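Local coordinates for GTPase-activating protein BEM3 (Saccharomyces cerevisiae S288C, PDB 6FSF) that activates GTP hydrolysis by CDC42 and, less efficiently, by RHO1, this piece holding its tandem PX and PH domains, at residues L145-P150 / T221-C226; S188-I193 / F207-H212. All blocks are in the same frame, centred on the assembly; numbering follows the deposited sequence.

Contact 1: L145-P150 / T221-C226; sequences LLLRRP and TKYYIC
Arg148 lays its guanidinium over the ring of Tyr224. CB stands 4.1 Å from Tyr224 CB on the same side of the sheet; CG lies anti to the backbone N (chi1 -178°) and the chain stays extended through CD. A bend at chi3 (66°) then turns NE back toward Tyr224 CB and CG. CZ ends 3.9 Å from the ring centroid in a cation-pi contact, with the guanidinium plane tilted 35° from that of the ring. NH2 goes deepest, 3.0 Å above the centre of the ring plane, almost equally far from the ring carbons. Phe201 offers the same cation a second aromatic partner. Pro150 CG comes to the edge of the Tyr224 ring, 3.9 Å from CE2. Beneath these side chains the first and last strands of the PH domain run antiparallel, joining the two halves of its bent seven-stranded barrel, Leu146 paired with Cys226 and Arg148 with Tyr224 by two backbone hydrogen bonds each. On the face of Leu147 and Ile225, Leu147 CD1 packs on Ile225 CG1 and touches Tyr223 CB; Leu145 CD1 meets Ile225 CG2. Past the strand end, Arg149, bent at chi2 and chi3, curls back beside Tyr223: CE1 of that ring sits 3.2 Å from Arg149 CZ, over one face of the guanidinium, and NE makes a weak hydrogen bond to Lys222 O. An alanine here would probably leave Tyr223 CE1 and CD1 without the guanidinium packed beside them, and Lys222 O without this weak donor. Arg149 NH1 reaches CG2 of Thr221.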
loop_
_atom_site.group_PDB
_atom_site.type_symbol
_atom_site.label_atom_id
_atom_site.label_comp_id
_atom_site.label_asym_id
_atom_site.label_seq_id
_atom_site.Cartn_x
_atom_site.Cartn_y
_atom_site.Cartn_z
ATOM N N LEU A 145 -4.084 -7.654 4.525
ATOM C CA LEU A 145 -3.225 -8.372 5.454
ATOM C C LEU A 145 -2.394 -9.397 4.698
ATOM O O LEU A 145 -2.716 -9.778 3.570
ATOM C CB LEU A 145 -4.042 -9.064 6.555
ATOM C CG LEU A 145 -4.934 -8.186 7.432
ATOM C CD1 LEU A 145 -5.790 -9.046 8.351
ATOM C CD2 LEU A 145 -4.101 -7.204 8.235
ATOM N N LEU A 146 -1.317 -9.842 5.339
ATOM C CA LEU A 146 -0.462 -10.906 4.826
ATOM C C LEU A 146 -0.544 -12.094 5.774
ATOM O O LEU A 146 -0.366 -11.937 6.985
ATOM C CB LEU A 146 0.987 -10.435 4.673
ATOM C CG LEU A 146 1.230 -9.374 3.594
ATOM C CD1 LEU A 146 2.687 -8.946 3.563
ATOM C CD2 LEU A 146 0.796 -9.892 2.232
ATOM N N LEU A 147 -0.815 -13.276 5.225
ATOM C CA LEU A 147 -1.125 -14.462 6.013
ATOM C C LEU A 147 -0.134 -15.581 5.726
ATOM O O LEU A 147 0.199 -15.847 4.566
ATOM C CB LEU A 147 -2.550 -14.948 5.725
ATOM C CG LEU A 147 -3.004 -16.227 6.430
ATOM C CD1 LEU A 147 -2.994 -16.045 7.938
ATOM C CD2 LEU A 147 -4.387 -16.629 5.944
ATOM N N ARG A 148 0.324 -16.240 6.790
ATOM C CA ARG A 148 1.195 -17.401 6.696
ATOM C C ARG A 148 0.674 -18.498 7.615
ATOM O O ARG A 148 0.076 -18.222 8.659
ATOM C CB ARG A 148 2.650 -17.057 7.073
ATOM C CG ARG A 148 3.631 -18.222 6.959
ATOM C CD ARG A 148 5.020 -17.842 7.455
ATOM N NE ARG A 148 5.052 -17.553 8.889
ATOM C CZ ARG A 148 5.385 -18.438 9.826
ATOM N NH1 ARG A 148 5.715 -19.679 9.487
ATOM N NH2 ARG A 148 5.390 -18.081 11.103
ATOM N N ARG A 149 0.900 -19.747 7.212
ATOM C CA ARG A 149 0.553 -20.918 7.996
ATOM C C ARG A 149 1.797 -21.753 8.270
ATOM O O ARG A 149 2.721 -21.776 7.451
ATOM C CB ARG A 149 -0.488 -21.777 7.270
ATOM C CG ARG A 149 -1.759 -21.027 6.931
ATOM C CD ARG A 149 -2.465 -20.561 8.192
ATOM N NE ARG A 149 -2.702 -21.674 9.104
ATOM C CZ ARG A 149 -3.710 -22.532 8.983
ATOM N NH1 ARG A 149 -3.852 -23.519 9.856
ATOM N NH2 ARG A 149 -4.581 -22.399 7.990
ATOM N N PRO A 150 1.853 -22.451 9.416
ATOM C CA PRO A 150 2.996 -23.296 9.784
ATOM C C PRO A 150 3.345 -24.340 8.725
ATOM O O PRO A 150 2.468 -25.092 8.301
ATOM C CB PRO A 150 2.525 -23.973 11.074
ATOM C CG PRO A 150 1.544 -23.013 11.655
ATOM C CD PRO A 150 0.826 -22.430 10.473
ATOM N N THR A 221 -5.029 -23.947 16.494
ATOM C CA THR A 221 -4.604 -23.570 15.153
ATOM C C THR A 221 -3.999 -22.172 15.215
ATOM O O THR A 221 -4.497 -21.306 15.938
ATOM C CB THR A 221 -5.766 -23.609 14.153
ATOM O OG1 THR A 221 -6.583 -24.757 14.406
ATOM C CG2 THR A 221 -5.235 -23.694 12.732
ATOM N N LYS A 222 -2.929 -21.959 14.454
ATOM C CA LYS A 222 -2.144 -20.731 14.520
ATOM C C LYS A 222 -2.127 -20.042 13.163
ATOM O O LYS A 222 -1.795 -20.670 12.151
ATOM C CB LYS A 222 -0.702 -21.019 14.944
ATOM C CG LYS A 222 -0.548 -22.050 16.040
ATOM C CD LYS A 222 0.857 -22.627 16.006
ATOM C CE LYS A 222 1.436 -22.761 17.404
ATOM N NZ LYS A 222 2.876 -23.150 17.359
ATOM N N TYR A 223 -2.473 -18.753 13.146
ATOM C CA TYR A 223 -2.418 -17.931 11.941
ATOM C C TYR A 223 -1.460 -16.771 12.174
ATOM O O TYR A 223 -1.613 -16.022 13.141
ATOM C CB TYR A 223 -3.801 -17.383 11.549
ATOM C CG TYR A 223 -4.858 -18.428 11.216
ATOM C CD1 TYR A 223 -4.563 -19.776 11.216
ATOM C CD2 TYR A 223 -6.152 -18.057 10.891
ATOM C CE1 TYR A 223 -5.517 -20.724 10.926
ATOM C CE2 TYR A 223 -7.110 -19.006 10.580
ATOM C CZ TYR A 223 -6.787 -20.339 10.605
ATOM O OH TYR A 223 -7.730 -21.293 10.310
ATOM N N TYR A 224 -0.485 -16.615 11.284
ATOM C CA TYR A 224 0.469 -15.514 11.344
ATOM C C TYR A 224 0.010 -14.417 10.391
ATOM O O TYR A 224 -0.169 -14.664 9.193
ATOM C CB TYR A 224 1.877 -15.994 10.994
ATOM C CG TYR A 224 2.394 -17.054 11.941
ATOM C CD1 TYR A 224 3.155 -16.712 13.050
ATOM C CD2 TYR A 224 2.104 -18.398 11.734
ATOM C CE1 TYR A 224 3.623 -17.679 13.923
ATOM C CE2 TYR A 224 2.567 -19.370 12.601
ATOM C CZ TYR A 224 3.326 -19.005 13.693
ATOM O OH TYR A 224 3.790 -19.969 14.558
ATOM N N ILE A 225 -0.191 -13.212 10.923
ATOM C CA ILE A 225 -0.773 -12.105 10.177
ATOM C C ILE A 225 0.116 -10.881 10.339
ATOM O O ILE A 225 0.505 -10.534 11.460
ATOM C CB ILE A 225 -2.208 -11.799 10.649
ATOM C CG1 ILE A 225 -3.102 -13.025 10.454
ATOM C CG2 ILE A 225 -2.769 -10.596 9.910
ATOM C CD1 ILE A 225 -4.378 -12.985 11.262
ATOM N N CYS A 226 0.432 -10.227 9.224
ATOM C CA CYS A 226 1.231 -9.014 9.219
ATOM C C CYS A 226 0.472 -7.901 8.510
ATOM O O CYS A 226 -0.292 -8.148 7.573
ATOM C CB CYS A 226 2.583 -9.237 8.532
ATOM S SG CYS A 226 3.640 -10.466 9.323
#

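Contact 2: S188-I193 / F207-H212; sequences SSIELI and FLITEH
Leu208 and Glu191 face each other as a hydrogen-bonded antiparallel pair, their side chains lying side by side and pointing the same way. Glu191 CG takes the crowded position between the backbone N and the carbonyl carbon (chi1 58°), which brings it to 3.8 Å from Leu208 CB. From there the extended chain follows the leucine outward. Below them Leu208 N donates to Glu191 O at 2.8 Å, and Glu191 N returns a bond to Leu208 O.

Ser188 holds the other end, in a non-hydrogen-bonded pair with Glu211 whose CA atoms are only 3.8 Å apart. Its CB packs 3.6 Å from Glu211 CA and 3.7 Å from Ile209 CG2, while its hydroxyl bonds to Lys184 O. Next to it, Ser189 N approaches Thr210 O from above the carbonyl plane, and Thr210 N donates in return to Ser189 O.

Phe207 sets CB 3.2 Å from Glu191 O, and its side chain turns to Arg233 and Leu237 of helix 230-240. Strands 188-193 and 206-211 belong to the antiparallel three-stranded half of the PH-domain barrel, with helix 230-240 packed on the side of Leu192, Phe207 and Ile209, as the C-terminal helix of a PH domain caps one end of the barrel.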
loop_
_atom_site.group_PDB
_atom_site.type_symbol
_atom_site.label_atom_id
_atom_site.label_comp_id
_atom_site.label_asym_id
_atom_site.label_seq_id
_atom_site.Cartn_x
_atom_site.Cartn_y
_atom_site.Cartn_z
ATOM N N SER A 188 -9.568 -17.658 20.814
ATOM C CA SER A 188 -8.180 -17.532 20.399
ATOM C C SER A 188 -7.378 -16.661 21.360
ATOM O O SER A 188 -7.917 -15.974 22.230
ATOM C CB SER A 188 -8.093 -16.962 18.978
ATOM O OG SER A 188 -8.812 -15.752 18.878
ATOM N N SER A 189 -6.060 -16.713 21.182
ATOM C CA SER A 189 -5.112 -15.876 21.900
ATOM C C SER A 189 -4.260 -15.118 20.892
ATOM O O SER A 189 -4.067 -15.567 19.757
ATOM C CB SER A 189 -4.219 -16.716 22.825
ATOM O OG SER A 189 -3.479 -17.676 22.092
ATOM N N ILE A 190 -3.757 -13.957 21.306
ATOM C CA ILE A 190 -3.050 -13.045 20.416
ATOM C C ILE A 190 -1.742 -12.623 21.067
ATOM O O ILE A 190 -1.696 -12.346 22.272
ATOM C CB ILE A 190 -3.913 -11.810 20.069
ATOM C CG1 ILE A 190 -5.224 -12.227 19.406
ATOM C CG2 ILE A 190 -3.149 -10.858 19.157
ATOM C CD1 ILE A 190 -6.390 -12.395 20.366
ATOM N N GLU A 191 -0.678 -12.577 20.266
ATOM C CA GLU A 191 0.631 -12.138 20.729
ATOM C C GLU A 191 1.360 -11.450 19.586
ATOM O O GLU A 191 1.240 -11.863 18.429
ATOM C CB GLU A 191 1.464 -13.317 21.252
ATOM C CG GLU A 191 1.691 -14.420 20.224
ATOM C CD GLU A 191 2.566 -15.541 20.751
ATOM O OE1 GLU A 191 3.202 -15.350 21.808
ATOM O OE2 GLU A 191 2.617 -16.612 20.110
ATOM N N LEU A 192 2.108 -10.399 19.915
ATOM C CA LEU A 192 2.953 -9.747 18.925
ATOM C C LEU A 192 4.169 -10.607 18.615
ATOM O O LEU A 192 4.738 -11.252 19.499
ATOM C CB LEU A 192 3.418 -8.376 19.421
ATOM C CG LEU A 192 2.445 -7.198 19.493
ATOM C CD1 LEU A 192 1.600 -7.267 20.757
ATOM C CD2 LEU A 192 3.212 -5.886 19.423
ATOM N N ILE A 193 4.565 -10.613 17.347
ATOM C CA ILE A 193 5.839 -11.187 16.931
ATOM C C ILE A 193 6.844 -10.035 16.823
ATOM O O ILE A 193 6.590 -9.087 16.071
ATOM C CB ILE A 193 5.715 -11.929 15.596
ATOM C CG1 ILE A 193 4.840 -13.174 15.766
ATOM C CG2 ILE A 193 7.095 -12.300 15.069
ATOM C CD1 ILE A 193 4.026 -13.514 14.539
ATOM N N PHE A 207 1.709 -10.519 14.085
ATOM C CA PHE A 207 1.173 -11.068 15.319
ATOM C C PHE A 207 0.618 -12.455 15.031
ATOM O O PHE A 207 0.369 -12.819 13.879
ATOM C CB PHE A 207 0.097 -10.159 15.925
ATOM C CG PHE A 207 -0.904 -9.652 14.925
ATOM C CD1 PHE A 207 -0.756 -8.399 14.351
ATOM C CD2 PHE A 207 -1.995 -10.424 14.563
ATOM C CE1 PHE A 207 -1.675 -7.929 13.433
ATOM C CE2 PHE A 207 -2.918 -9.960 13.646
ATOM C CZ PHE A 207 -2.757 -8.710 13.080
ATOM N N LEU A 208 0.426 -13.230 16.095
ATOM C CA LEU A 208 -0.026 -14.612 15.996
ATOM C C LEU A 208 -1.385 -14.760 16.662
ATOM O O LEU A 208 -1.575 -14.321 17.801
ATOM C CB LEU A 208 0.981 -15.567 16.645
ATOM C CG LEU A 208 0.511 -17.009 16.853
ATOM C CD1 LEU A 208 0.134 -17.641 15.521
ATOM C CD2 LEU A 208 1.575 -17.833 17.562
ATOM N N ILE A 209 -2.321 -15.387 15.955
ATOM C CA ILE A 209 -3.639 -15.714 16.486
ATOM C C ILE A 209 -3.728 -17.229 16.613
ATOM O O ILE A 209 -3.646 -17.949 15.610
ATOM C CB ILE A 209 -4.765 -15.164 15.596
ATOM C CG1 ILE A 209 -4.633 -13.648 15.447
ATOM C CG2 ILE A 209 -6.122 -15.523 16.174
ATOM C CD1 ILE A 209 -5.770 -13.007 14.680
ATOM N N THR A 210 -3.890 -17.713 17.843
ATOM C CA THR A 210 -3.935 -19.144 18.142
ATOM C C THR A 210 -5.351 -19.499 18.585
ATOM O O THR A 210 -5.717 -19.291 19.746
ATOM C CB THR A 210 -2.912 -19.514 19.212
ATOM O OG1 THR A 210 -1.610 -19.073 18.807
ATOM C CG2 THR A 210 -2.882 -21.020 19.414
ATOM N N GLU A 211 -6.137 -20.058 17.666
ATOM C CA GLU A 211 -7.553 -20.320 17.898
ATOM C C GLU A 211 -7.741 -21.719 18.477
ATOM O O GLU A 211 -7.293 -22.707 17.887
ATOM C CB GLU A 211 -8.345 -20.172 16.599
ATOM C CG GLU A 211 -9.853 -20.191 16.785
ATOM C CD GLU A 211 -10.602 -20.217 15.468
ATOM O OE1 GLU A 211 -10.199 -20.987 14.571
ATOM O OE2 GLU A 211 -11.587 -19.461 15.327
ATOM N N HIS A 212 -8.414 -21.798 19.622
ATOM C CA HIS A 212 -8.687 -23.078 20.265
ATOM C C HIS A 212 -10.131 -23.512 20.032
ATOM O O HIS A 212 -10.561 -23.689 18.891
ATOM C CB HIS A 212 -8.399 -22.998 21.766
ATOM C CG HIS A 212 -7.026 -22.503 22.092
ATOM N ND1 HIS A 212 -5.892 -22.991 21.477
ATOM C CD2 HIS A 212 -6.601 -21.564 22.971
ATOM C CE1 HIS A 212 -4.830 -22.373 21.961
ATOM N NE2 HIS A 212 -5.232 -21.503 22.870
#

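From the N terminus, the chain passes the PX domain and enters the PH domain, where 145-150 lies on the first strand of the sheet. Strands 160-167, 170-174 and 179-184 follow before 188-193 begins the short loop that contact 2 closes on 207-212. The chain then reaches 221-226, which returns to 145-150 and closes the longer loop of contact 1, so contact 2 lies wholly within the span that contact 1 closes. Strands 206-211 and 221-226 are sheet neighbours, with probable hydrogen bonds from Glu211 N to Thr221 O and from Tyr223 N to Ile209 O. Together the contacts join strands 142-148, 221-226, 206-211 and 188-193 in that order.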